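Local coordinates for protein interferon (PDB 3PIV) that probably acts as a secreted antiviral cytokine that binds a cytokine receptor, being a zebrafish member of the type I interferon family, at residues R38-M43 and L148-I153; T58-I63 and D95-V100; R121-I126 and E138-V143. One frame throughout, in Å; residues are numbered along the deposited sequence.

Contact 1 of 3, residues R38-M43 and L148-I153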
loop_
_atom_site.group_PDB
_atom_site.type_symbol
_atom_site.label_atom_id
_atom_site.label_comp_id
_atom_site.label_asym_id
_atom_site.label_seq_id
_atom_site.Cartn_x
_atom_site.Cartn_y
_atom_site.Cartn_z
ATOM N N ARG A 38 -3.690 -2.972 -13.998
ATOM C CA ARG A 38 -3.550 -4.277 -14.618
ATOM C C ARG A 38 -3.431 -5.367 -13.546
ATOM O O ARG A 38 -4.185 -6.343 -13.522
ATOM C CB ARG A 38 -2.266 -4.218 -15.436
ATOM C CG ARG A 38 -1.722 -2.770 -15.492
ATOM C CD ARG A 38 -0.251 -2.645 -15.089
ATOM N NE ARG A 38 0.194 -3.653 -14.135
ATOM C CZ ARG A 38 1.480 -3.845 -13.831
ATOM N NH1 ARG A 38 2.401 -3.075 -14.405
ATOM N NH2 ARG A 38 1.864 -4.789 -12.963
ATOM N N LEU A 39 -2.480 -5.175 -12.642
ATOM C CA LEU A 39 -2.213 -6.128 -11.569
ATOM C C LEU A 39 -3.417 -6.292 -10.650
ATOM O O LEU A 39 -3.793 -7.408 -10.294
ATOM C CB LEU A 39 -1.009 -5.644 -10.762
ATOM C CG LEU A 39 -0.077 -6.625 -10.060
ATOM C CD1 LEU A 39 0.283 -6.057 -8.698
ATOM C CD2 LEU A 39 -0.666 -8.023 -9.958
ATOM N N TYR A 40 -4.023 -5.177 -10.256
ATOM C CA TYR A 40 -5.132 -5.236 -9.323
ATOM C C TYR A 40 -6.321 -5.972 -9.935
ATOM O O TYR A 40 -7.024 -6.705 -9.237
ATOM C CB TYR A 40 -5.541 -3.832 -8.863
ATOM C CG TYR A 40 -4.790 -3.380 -7.647
ATOM C CD1 TYR A 40 -5.254 -3.682 -6.369
ATOM C CD2 TYR A 40 -3.591 -2.702 -7.765
ATOM C CE1 TYR A 40 -4.555 -3.288 -5.243
ATOM C CE2 TYR A 40 -2.881 -2.306 -6.639
ATOM C CZ TYR A 40 -3.372 -2.601 -5.389
ATOM O OH TYR A 40 -2.677 -2.211 -4.282
ATOM N N THR A 41 -6.541 -5.768 -11.236
ATOM C CA THR A 41 -7.602 -6.478 -11.960
ATOM C C THR A 41 -7.371 -7.979 -11.805
ATOM O O THR A 41 -8.280 -8.710 -11.405
ATOM C CB THR A 41 -7.644 -6.090 -13.470
ATOM O OG1 THR A 41 -8.090 -4.737 -13.612
ATOM C CG2 THR A 41 -8.586 -7.002 -14.242
ATOM N N LEU A 42 -6.143 -8.417 -12.098
ATOM C CA LEU A 42 -5.747 -9.811 -11.900
ATOM C C LEU A 42 -6.002 -10.285 -10.466
ATOM O O LEU A 42 -6.561 -11.353 -10.253
ATOM C CB LEU A 42 -4.274 -9.994 -12.270
ATOM C CG LEU A 42 -3.522 -11.266 -11.858
ATOM C CD1 LEU A 42 -3.959 -12.462 -12.680
ATOM C CD2 LEU A 42 -2.016 -11.062 -11.996
ATOM N N MET A 43 -5.608 -9.484 -9.480
ATOM C CA MET A 43 -5.804 -9.868 -8.090
ATOM C C MET A 43 -7.291 -9.918 -7.720
ATOM O O MET A 43 -7.726 -10.726 -6.881
ATOM C CB MET A 43 -5.023 -8.931 -7.152
ATOM C CG MET A 43 -3.500 -8.967 -7.331
ATOM S SD MET A 43 -2.772 -10.620 -7.475
ATOM C CE MET A 43 -3.593 -11.455 -6.107
ATOM N N LEU A 148 -4.880 1.933 -1.683
ATOM C CA LEU A 148 -5.761 1.679 -0.554
ATOM C C LEU A 148 -7.197 1.438 -1.055
ATOM O O LEU A 148 -7.909 0.591 -0.514
ATOM C CB LEU A 148 -5.724 2.833 0.455
ATOM C CG LEU A 148 -4.408 3.043 1.233
ATOM C CD1 LEU A 148 -4.468 4.306 2.065
ATOM C CD2 LEU A 148 -4.102 1.832 2.112
ATOM N N GLN A 149 -7.604 2.174 -2.088
ATOM C CA GLN A 149 -8.962 2.045 -2.636
ATOM C C GLN A 149 -9.151 0.687 -3.275
ATOM O O GLN A 149 -10.118 0.013 -2.998
ATOM C CB GLN A 149 -9.276 3.174 -3.632
ATOM C CG GLN A 149 -9.605 4.479 -2.945
ATOM C CD GLN A 149 -9.481 5.692 -3.835
ATOM O OE1 GLN A 149 -8.794 5.670 -4.865
ATOM N NE2 GLN A 149 -10.130 6.781 -3.428
ATOM N N ARG A 150 -8.189 0.258 -4.081
ATOM C CA ARG A 150 -8.278 -1.050 -4.716
ATOM C C ARG A 150 -8.077 -2.230 -3.739
ATOM O O ARG A 150 -8.735 -3.265 -3.873
ATOM C CB ARG A 150 -7.300 -1.137 -5.884
ATOM C CG ARG A 150 -7.559 -0.123 -7.016
ATOM C CD ARG A 150 -8.852 -0.390 -7.795
ATOM N NE ARG A 150 -8.913 -1.718 -8.412
ATOM C CZ ARG A 150 -8.546 -1.999 -9.665
ATOM N NH1 ARG A 150 -8.058 -1.050 -10.441
ATOM N NH2 ARG A 150 -8.640 -3.237 -10.133
ATOM N N MET A 151 -7.169 -2.084 -2.776
ATOM C CA MET A 151 -6.980 -3.124 -1.768
ATOM C C MET A 151 -8.279 -3.443 -1.057
ATOM O O MET A 151 -8.550 -4.584 -0.753
ATOM C CB MET A 151 -5.900 -2.736 -0.753
ATOM C CG MET A 151 -4.498 -2.742 -1.347
ATOM S SD MET A 151 -3.326 -1.828 -0.324
ATOM C CE MET A 151 -2.800 -3.132 0.795
ATOM N N ASP A 152 -9.082 -2.423 -0.812
ATOM C CA ASP A 152 -10.349 -2.584 -0.106
ATOM C C ASP A 152 -11.349 -3.427 -0.913
ATOM O O ASP A 152 -12.144 -4.185 -0.355
ATOM C CB ASP A 152 -10.936 -1.202 0.195
ATOM C CG ASP A 152 -12.258 -1.276 0.918
ATOM O OD1 ASP A 152 -12.262 -1.567 2.137
ATOM O OD2 ASP A 152 -13.293 -1.034 0.267
ATOM N N ILE A 153 -11.299 -3.292 -2.228
ATOM C CA ILE A 153 -12.133 -4.093 -3.104
ATOM C C ILE A 153 -11.703 -5.549 -3.000
ATOM O O ILE A 153 -12.515 -6.437 -2.796
ATOM C CB ILE A 153 -12.026 -3.618 -4.565
ATOM C CG1 ILE A 153 -12.670 -2.234 -4.719
ATOM C CG2 ILE A 153 -12.679 -4.620 -5.510
ATOM C CD1 ILE A 153 -12.648 -1.725 -6.144
#

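Contact 2 of 3, residues T58-I63 and D95-V100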
loop_
_atom_site.group_PDB
_atom_site.type_symbol
_atom_site.label_atom_id
_atom_site.label_comp_id
_atom_site.label_asym_id
_atom_site.label_seq_id
_atom_site.Cartn_x
_atom_site.Cartn_y
_atom_site.Cartn_z
ATOM N N THR A 58 1.684 -5.849 -0.392
ATOM C CA THR A 58 1.421 -4.452 -0.691
ATOM C C THR A 58 1.428 -3.554 0.560
ATOM O O THR A 58 2.005 -2.456 0.548
ATOM C CB THR A 58 0.095 -4.284 -1.489
ATOM O OG1 THR A 58 0.046 -5.256 -2.546
ATOM C CG2 THR A 58 0.040 -2.906 -2.094
ATOM N N LEU A 59 0.799 -4.018 1.635
ATOM C CA LEU A 59 0.824 -3.266 2.879
ATOM C C LEU A 59 2.268 -3.008 3.288
ATOM O O LEU A 59 2.642 -1.909 3.690
ATOM C CB LEU A 59 0.092 -4.032 3.995
ATOM C CG LEU A 59 -1.447 -4.053 3.965
ATOM C CD1 LEU A 59 -1.938 -5.103 4.927
ATOM C CD2 LEU A 59 -2.072 -2.691 4.302
ATOM N N ASP A 60 3.091 -4.031 3.173
ATOM C CA ASP A 60 4.451 -3.908 3.662
ATOM C C ASP A 60 5.239 -2.949 2.785
ATOM O O ASP A 60 6.080 -2.207 3.289
ATOM C CB ASP A 60 5.135 -5.269 3.756
ATOM C CG ASP A 60 4.676 -6.091 4.964
ATOM O OD1 ASP A 60 3.917 -5.597 5.817
ATOM O OD2 ASP A 60 5.081 -7.264 5.049
ATOM N N HIS A 61 4.927 -2.933 1.489
ATOM C CA HIS A 61 5.588 -2.034 0.552
ATOM C C HIS A 61 5.215 -0.594 0.827
ATOM O O HIS A 61 6.058 0.294 0.781
ATOM C CB HIS A 61 5.236 -2.391 -0.906
ATOM C CG HIS A 61 6.086 -3.484 -1.476
ATOM N ND1 HIS A 61 5.559 -4.606 -2.085
ATOM C CD2 HIS A 61 7.429 -3.642 -1.499
ATOM C CE1 HIS A 61 6.545 -5.396 -2.474
ATOM N NE2 HIS A 61 7.690 -4.842 -2.110
ATOM N N ILE A 62 3.936 -0.358 1.098
ATOM C CA ILE A 62 3.480 0.987 1.423
ATOM C C ILE A 62 4.135 1.461 2.721
ATOM O O ILE A 62 4.612 2.582 2.809
ATOM C CB ILE A 62 1.949 1.037 1.573
ATOM C CG1 ILE A 62 1.276 0.833 0.207
ATOM C CG2 ILE A 62 1.525 2.355 2.194
ATOM C CD1 ILE A 62 -0.254 0.618 0.285
ATOM N N ILE A 63 4.168 0.598 3.735
ATOM C CA ILE A 63 4.813 0.970 4.988
ATOM C C ILE A 63 6.257 1.386 4.714
ATOM O O ILE A 63 6.714 2.430 5.157
ATOM C CB ILE A 63 4.778 -0.180 6.017
ATOM C CG1 ILE A 63 3.337 -0.421 6.477
ATOM C CG2 ILE A 63 5.692 0.129 7.178
ATOM C CD1 ILE A 63 3.017 -1.863 6.801
ATOM N N ASP A 95 -1.461 -9.101 11.364
ATOM C CA ASP A 95 -2.553 -10.072 11.515
ATOM C C ASP A 95 -2.703 -11.002 10.307
ATOM O O ASP A 95 -2.820 -12.215 10.465
ATOM C CB ASP A 95 -3.882 -9.366 11.802
ATOM C CG ASP A 95 -3.876 -8.625 13.132
ATOM O OD1 ASP A 95 -2.966 -8.873 13.940
ATOM O OD2 ASP A 95 -4.773 -7.791 13.362
ATOM N N LEU A 96 -2.717 -10.427 9.104
ATOM C CA LEU A 96 -2.813 -11.206 7.868
ATOM C C LEU A 96 -1.659 -12.182 7.679
ATOM O O LEU A 96 -1.838 -13.260 7.104
ATOM C CB LEU A 96 -2.914 -10.281 6.645
ATOM C CG LEU A 96 -4.255 -9.550 6.535
ATOM C CD1 LEU A 96 -4.216 -8.451 5.495
ATOM C CD2 LEU A 96 -5.364 -10.550 6.226
ATOM N N LYS A 97 -0.473 -11.805 8.152
ATOM C CA LYS A 97 0.687 -12.687 8.061
ATOM C C LYS A 97 0.403 -14.003 8.780
ATOM O O LYS A 97 0.948 -15.048 8.442
ATOM C CB LYS A 97 1.927 -12.024 8.668
ATOM C CG LYS A 97 2.596 -10.990 7.776
ATOM C CD LYS A 97 3.686 -10.249 8.544
ATOM C CE LYS A 97 4.735 -9.636 7.628
ATOM N NZ LYS A 97 4.229 -8.384 7.093
ATOM N N GLU A 98 -0.452 -13.948 9.787
ATOM C CA GLU A 98 -0.831 -15.167 10.478
ATOM C C GLU A 98 -1.491 -16.156 9.497
ATOM O O GLU A 98 -1.117 -17.324 9.443
ATOM C CB GLU A 98 -1.726 -14.849 11.677
ATOM C CG GLU A 98 -2.196 -16.063 12.449
ATOM C CD GLU A 98 -3.172 -15.700 13.557
ATOM O OE1 GLU A 98 -2.716 -15.185 14.605
ATOM O OE2 GLU A 98 -4.394 -15.924 13.374
ATOM N N CYS A 99 -2.444 -15.683 8.697
ATOM C CA CYS A 99 -3.075 -16.558 7.719
ATOM C C CYS A 99 -2.079 -17.040 6.688
ATOM O O CYS A 99 -2.108 -18.197 6.297
ATOM C CB CYS A 99 -4.239 -15.861 7.016
ATOM S SG CYS A 99 -5.383 -15.036 8.126
ATOM N N VAL A 100 -1.206 -16.150 6.233
ATOM C CA VAL A 100 -0.259 -16.485 5.173
ATOM C C VAL A 100 0.686 -17.620 5.585
ATOM O O VAL A 100 1.052 -18.477 4.771
ATOM C CB VAL A 100 0.553 -15.243 4.727
ATOM C CG1 VAL A 100 1.636 -15.636 3.730
ATOM C CG2 VAL A 100 -0.373 -14.197 4.133
#

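Contact 3 of 3, residues R121-I126 and E138-V143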
loop_
_atom_site.group_PDB
_atom_site.type_symbol
_atom_site.label_atom_id
_atom_site.label_comp_id
_atom_site.label_asym_id
_atom_site.label_seq_id
_atom_site.Cartn_x
_atom_site.Cartn_y
_atom_site.Cartn_z
ATOM N N ARG A 121 9.318 -0.250 -6.564
ATOM C CA ARG A 121 10.644 0.125 -7.001
ATOM C C ARG A 121 10.598 1.379 -7.828
ATOM O O ARG A 121 11.381 2.287 -7.644
ATOM C CB ARG A 121 11.245 -0.944 -7.883
ATOM C CG ARG A 121 12.245 -1.744 -7.281
ATOM C CD ARG A 121 13.384 -0.983 -6.650
ATOM N NE ARG A 121 13.878 -1.716 -5.493
ATOM C CZ ARG A 121 15.136 -2.038 -5.240
ATOM N NH1 ARG A 121 16.126 -1.655 -6.040
ATOM N NH2 ARG A 121 15.390 -2.746 -4.144
ATOM N N THR A 122 9.655 1.377 -8.750
ATOM C CA THR A 122 9.493 2.515 -9.651
ATOM C C THR A 122 9.209 3.783 -8.861
ATOM O O THR A 122 9.775 4.851 -9.138
ATOM C CB THR A 122 8.346 2.278 -10.652
ATOM O OG1 THR A 122 8.709 1.224 -11.548
ATOM C CG2 THR A 122 8.054 3.533 -11.439
ATOM N N LEU A 123 8.322 3.659 -7.878
ATOM C CA LEU A 123 7.925 4.804 -7.067
ATOM C C LEU A 123 9.134 5.355 -6.321
ATOM O O LEU A 123 9.365 6.551 -6.299
ATOM C CB LEU A 123 6.835 4.404 -6.070
ATOM C CG LEU A 123 5.498 3.982 -6.676
ATOM C CD1 LEU A 123 4.538 3.470 -5.590
ATOM C CD2 LEU A 123 4.890 5.171 -7.405
ATOM N N LYS A 124 9.909 4.476 -5.707
ATOM C CA LYS A 124 11.107 4.918 -5.003
ATOM C C LYS A 124 12.083 5.606 -5.982
ATOM O O LYS A 124 12.664 6.652 -5.673
ATOM C CB LYS A 124 11.773 3.735 -4.309
ATOM C CG LYS A 124 12.922 4.125 -3.385
ATOM C CD LYS A 124 12.406 4.612 -2.033
ATOM C CE LYS A 124 13.517 5.249 -1.209
ATOM N NZ LYS A 124 14.741 4.383 -1.166
ATOM N N LYS A 125 12.251 5.018 -7.165
ATOM C CA LYS A 125 13.112 5.601 -8.180
ATOM C C LYS A 125 12.690 7.019 -8.512
ATOM O O LYS A 125 13.526 7.908 -8.634
ATOM C CB LYS A 125 13.106 4.758 -9.455
ATOM C CG LYS A 125 13.992 5.351 -10.538
ATOM C CD LYS A 125 14.091 4.452 -11.758
ATOM C CE LYS A 125 15.279 4.856 -12.621
ATOM N NZ LYS A 125 15.264 4.213 -13.968
ATOM N N ILE A 126 11.383 7.221 -8.663
ATOM C CA ILE A 126 10.842 8.532 -8.989
ATOM C C ILE A 126 11.164 9.543 -7.892
ATOM O O ILE A 126 11.532 10.692 -8.163
ATOM C CB ILE A 126 9.316 8.460 -9.169
ATOM C CG1 ILE A 126 8.966 7.867 -10.535
ATOM C CG2 ILE A 126 8.686 9.833 -8.986
ATOM C CD1 ILE A 126 7.524 7.419 -10.648
ATOM N N GLU A 138 3.986 14.119 -3.258
ATOM C CA GLU A 138 2.547 14.217 -3.459
ATOM C C GLU A 138 2.047 13.223 -4.504
ATOM O O GLU A 138 0.925 12.725 -4.399
ATOM C CB GLU A 138 2.144 15.650 -3.799
ATOM C CG GLU A 138 2.304 16.603 -2.637
ATOM C CD GLU A 138 1.331 16.317 -1.495
ATOM O OE1 GLU A 138 0.380 15.523 -1.692
ATOM O OE2 GLU A 138 1.505 16.899 -0.402
ATOM N N GLN A 139 2.880 12.912 -5.490
ATOM C CA GLN A 139 2.541 11.837 -6.409
ATOM C C GLN A 139 2.492 10.517 -5.648
ATOM O O GLN A 139 1.529 9.769 -5.774
ATOM C CB GLN A 139 3.534 11.745 -7.555
ATOM C CG GLN A 139 3.335 12.826 -8.580
ATOM C CD GLN A 139 1.912 12.835 -9.110
ATOM O OE1 GLN A 139 1.501 11.915 -9.819
ATOM N NE2 GLN A 139 1.157 13.882 -8.776
ATOM N N ILE A 140 3.521 10.231 -4.851
ATOM C CA ILE A 140 3.527 8.992 -4.079
ATOM C C ILE A 140 2.270 8.893 -3.199
ATOM O O ILE A 140 1.599 7.861 -3.169
ATOM C CB ILE A 140 4.823 8.828 -3.233
ATOM C CG1 ILE A 140 5.912 8.125 -4.050
ATOM C CG2 ILE A 140 4.552 8.005 -1.979
ATOM C CD1 ILE A 140 6.082 8.612 -5.460
ATOM N N ARG A 141 1.948 9.979 -2.506
ATOM C CA ARG A 141 0.766 10.037 -1.667
ATOM C C ARG A 141 -0.529 9.781 -2.471
ATOM O O ARG A 141 -1.400 9.002 -2.053
ATOM C CB ARG A 141 0.725 11.388 -0.965
ATOM C CG ARG A 141 -0.457 11.603 -0.080
ATOM C CD ARG A 141 -0.257 12.855 0.734
ATOM N NE ARG A 141 -1.445 13.209 1.491
ATOM C CZ ARG A 141 -2.139 14.326 1.309
ATOM N NH1 ARG A 141 -1.754 15.200 0.394
ATOM N NH2 ARG A 141 -3.205 14.569 2.056
ATOM N N ARG A 142 -0.657 10.423 -3.625
ATOM C CA ARG A 142 -1.839 10.186 -4.459
ATOM C C ARG A 142 -1.886 8.718 -4.903
ATOM O O ARG A 142 -2.947 8.102 -4.876
ATOM C CB ARG A 142 -1.872 11.117 -5.668
ATOM C CG ARG A 142 -3.084 10.881 -6.617
ATOM C CD ARG A 142 -4.411 10.959 -5.877
ATOM N NE ARG A 142 -5.569 10.606 -6.709
ATOM C CZ ARG A 142 -5.985 9.359 -6.928
ATOM N NH1 ARG A 142 -5.334 8.333 -6.392
ATOM N NH2 ARG A 142 -7.049 9.133 -7.696
ATOM N N VAL A 143 -0.733 8.156 -5.270
ATOM C CA VAL A 143 -0.644 6.754 -5.697
ATOM C C VAL A 143 -1.066 5.788 -4.583
ATOM O O VAL A 143 -1.823 4.855 -4.821
ATOM C CB VAL A 143 0.774 6.376 -6.208
ATOM C CG1 VAL A 143 0.965 4.860 -6.218
ATOM C CG2 VAL A 143 1.016 6.951 -7.602
#

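Contact 1 of 3, residues R38-M43 and L148-I153
Y40 and R150 make the tight half of this contact: the aliphatic start of the arginine lies over one face of the phenol ring, with Y40 CD1 and R150 CB 3.3 Å apart. The arginine then kinks twice. R150 CG stands beside its own backbone N, and bends at chi2 (-68°) and chi3 bring the guanidinium across the base of the tyrosine, where Y40 CB sits above one face of the group, 3.4 Å from R150 NH2. Ring and guanidinium planes are 51° apart, so the two groups do not stack flat. On the inner side M151 CG meets the ring in its plane, at the edge, 3.5 Å from Y40 OH; that hydroxyl is hydrogen-bonded to H147 ND1, one turn earlier on the same helix as M151. The segments run almost parallel, their axes 10.3 Å apart and inclined by 14°. Helix 37-44 belongs to the long connection between helices 10-23 and 48-66 of this four-helical cytokine fold, and Y40 lies between it and helix 134-158, with the ring of F54 meeting Y40 edge-to-face from helix 48-66. Toward solvent the contact is looser and held by charge from outside it. T41 OG1 lies at the guanidinium edge, but 3.8 Å from R150 NH2, and is hydrogen-bonded to S37 O instead. R150 NH2 forms a salt bridge with D44 OD2, just beyond the end of segment 38-43; it approaches T41 N only as one donor beside another.

Contact 2 of 3, residues T58-I63 and D95-V100
D60 and K97 provide the polar bond between these segments, a salt bridge in which the lysine ammonium donates to D60 OD2. The modelled separation of K97 NZ and D60 OD2, 2.5 Å, is shorter than expected for such a bond, so its exact geometry is doubtful although the pairing is plain. The two side chains approach from opposite directions. K97 runs out extended through its first methylenes and turns at the last torsion (chi4 81°), which swings NZ round to the carboxylate; its other oxygen, D60 OD1, is 3.1 Å from K97 NZ. D60 OD1 is hydrogen-bonded to S93 OG, one turn before K97, so helix 79-101 holds both oxygens of the carboxylate. A bound nickel ion lies about 6 Å from the D60 side chain, and this charge together with the lysine would be expected to favour the ionised carboxylate.

The apolar part is a single meeting of methyl groups, L59 CD1 with L96 CD1 at 4.1 Å, the leucines crossing at about a right angle. The backbones stay well apart, with the CA atoms of L59 and L96 10.1 Å from each other, so the leucines reach each other only by their terminal methyls, K97 spans the rest, and little surface is buried. L96 packs further on V52 and V56, and on C4 and W6 of the N-terminal stretch, which the disulfide C4-C99 ties to helix 79-101.

Segment 58-63 sits among several helices: while D60 and L59 face helix 79-101, L59 also touches M151 of helix 134-158, and T58 packs on M151 and H147 there and on I116 and F120 of helix 111-129.

Contact 3 of 3, residues R121-I126 and E138-V143
R141 NH2, on the side of its helix remote from the meeting of L123 with I140 and V143, is gripped by two backbone carbonyls, L21 O and G26 O. The same guanidinium turns R141 NH1 to E138 OE1 at 3.0 Å, a salt bridge within the helix with an N-H...O angle of 151°. The oxygen lies almost exactly in the guanidinium plane and uses its syn lone pair. With a cation-pi contact to Y28 as well, the group is fixed in rotation, and E138 OE2 is held by W77 NE1.

No hydrogen bond crosses the contact; the side chains that meet are apolar. L123 and V143 meet tip to tip, L123 CD1 3.9 Å from V143 CG1. The other leucine methyl, L123 CD2, lies 4.1 Å from I140 CD1, the two chains crossing at a slant. I140 starts out to one side, but chi2 of 45° bends CD1 toward the leucine, 4.0 Å from L123 O. The backbones come close here, with CA atoms of L123 and I140 6.8 Å apart. L65 of helix 48-66 packs on both L123 and I140.

The two segments run in roughly opposite directions on helices 111-129 and 134-158, which are joined by a short turn: an antiparallel helical hairpin at the C-terminal end of the interferon fold.

Contact 3 is buried and apolar across its interface, whereas contacts 1 and 2 pair buried side chains with charged groups at the outside: R150 in the first, K97 in the second. Contacts 1 and 3 both use helix 134-158, at different levels and with centres about 17 Å apart, one receiving the short connecting helix and the other the preceding long helix. Contacts 1 and 2 meet directly, Y40 OH touching T58 CG2 and M151 SD touching I62 CD1, so segment 58-63 of helix 48-66 packs on both segments of contact 1. Contacts 2 and 3 lie on opposite sides of the chain's centre; the former spans well-separated backbones, the latter close ones.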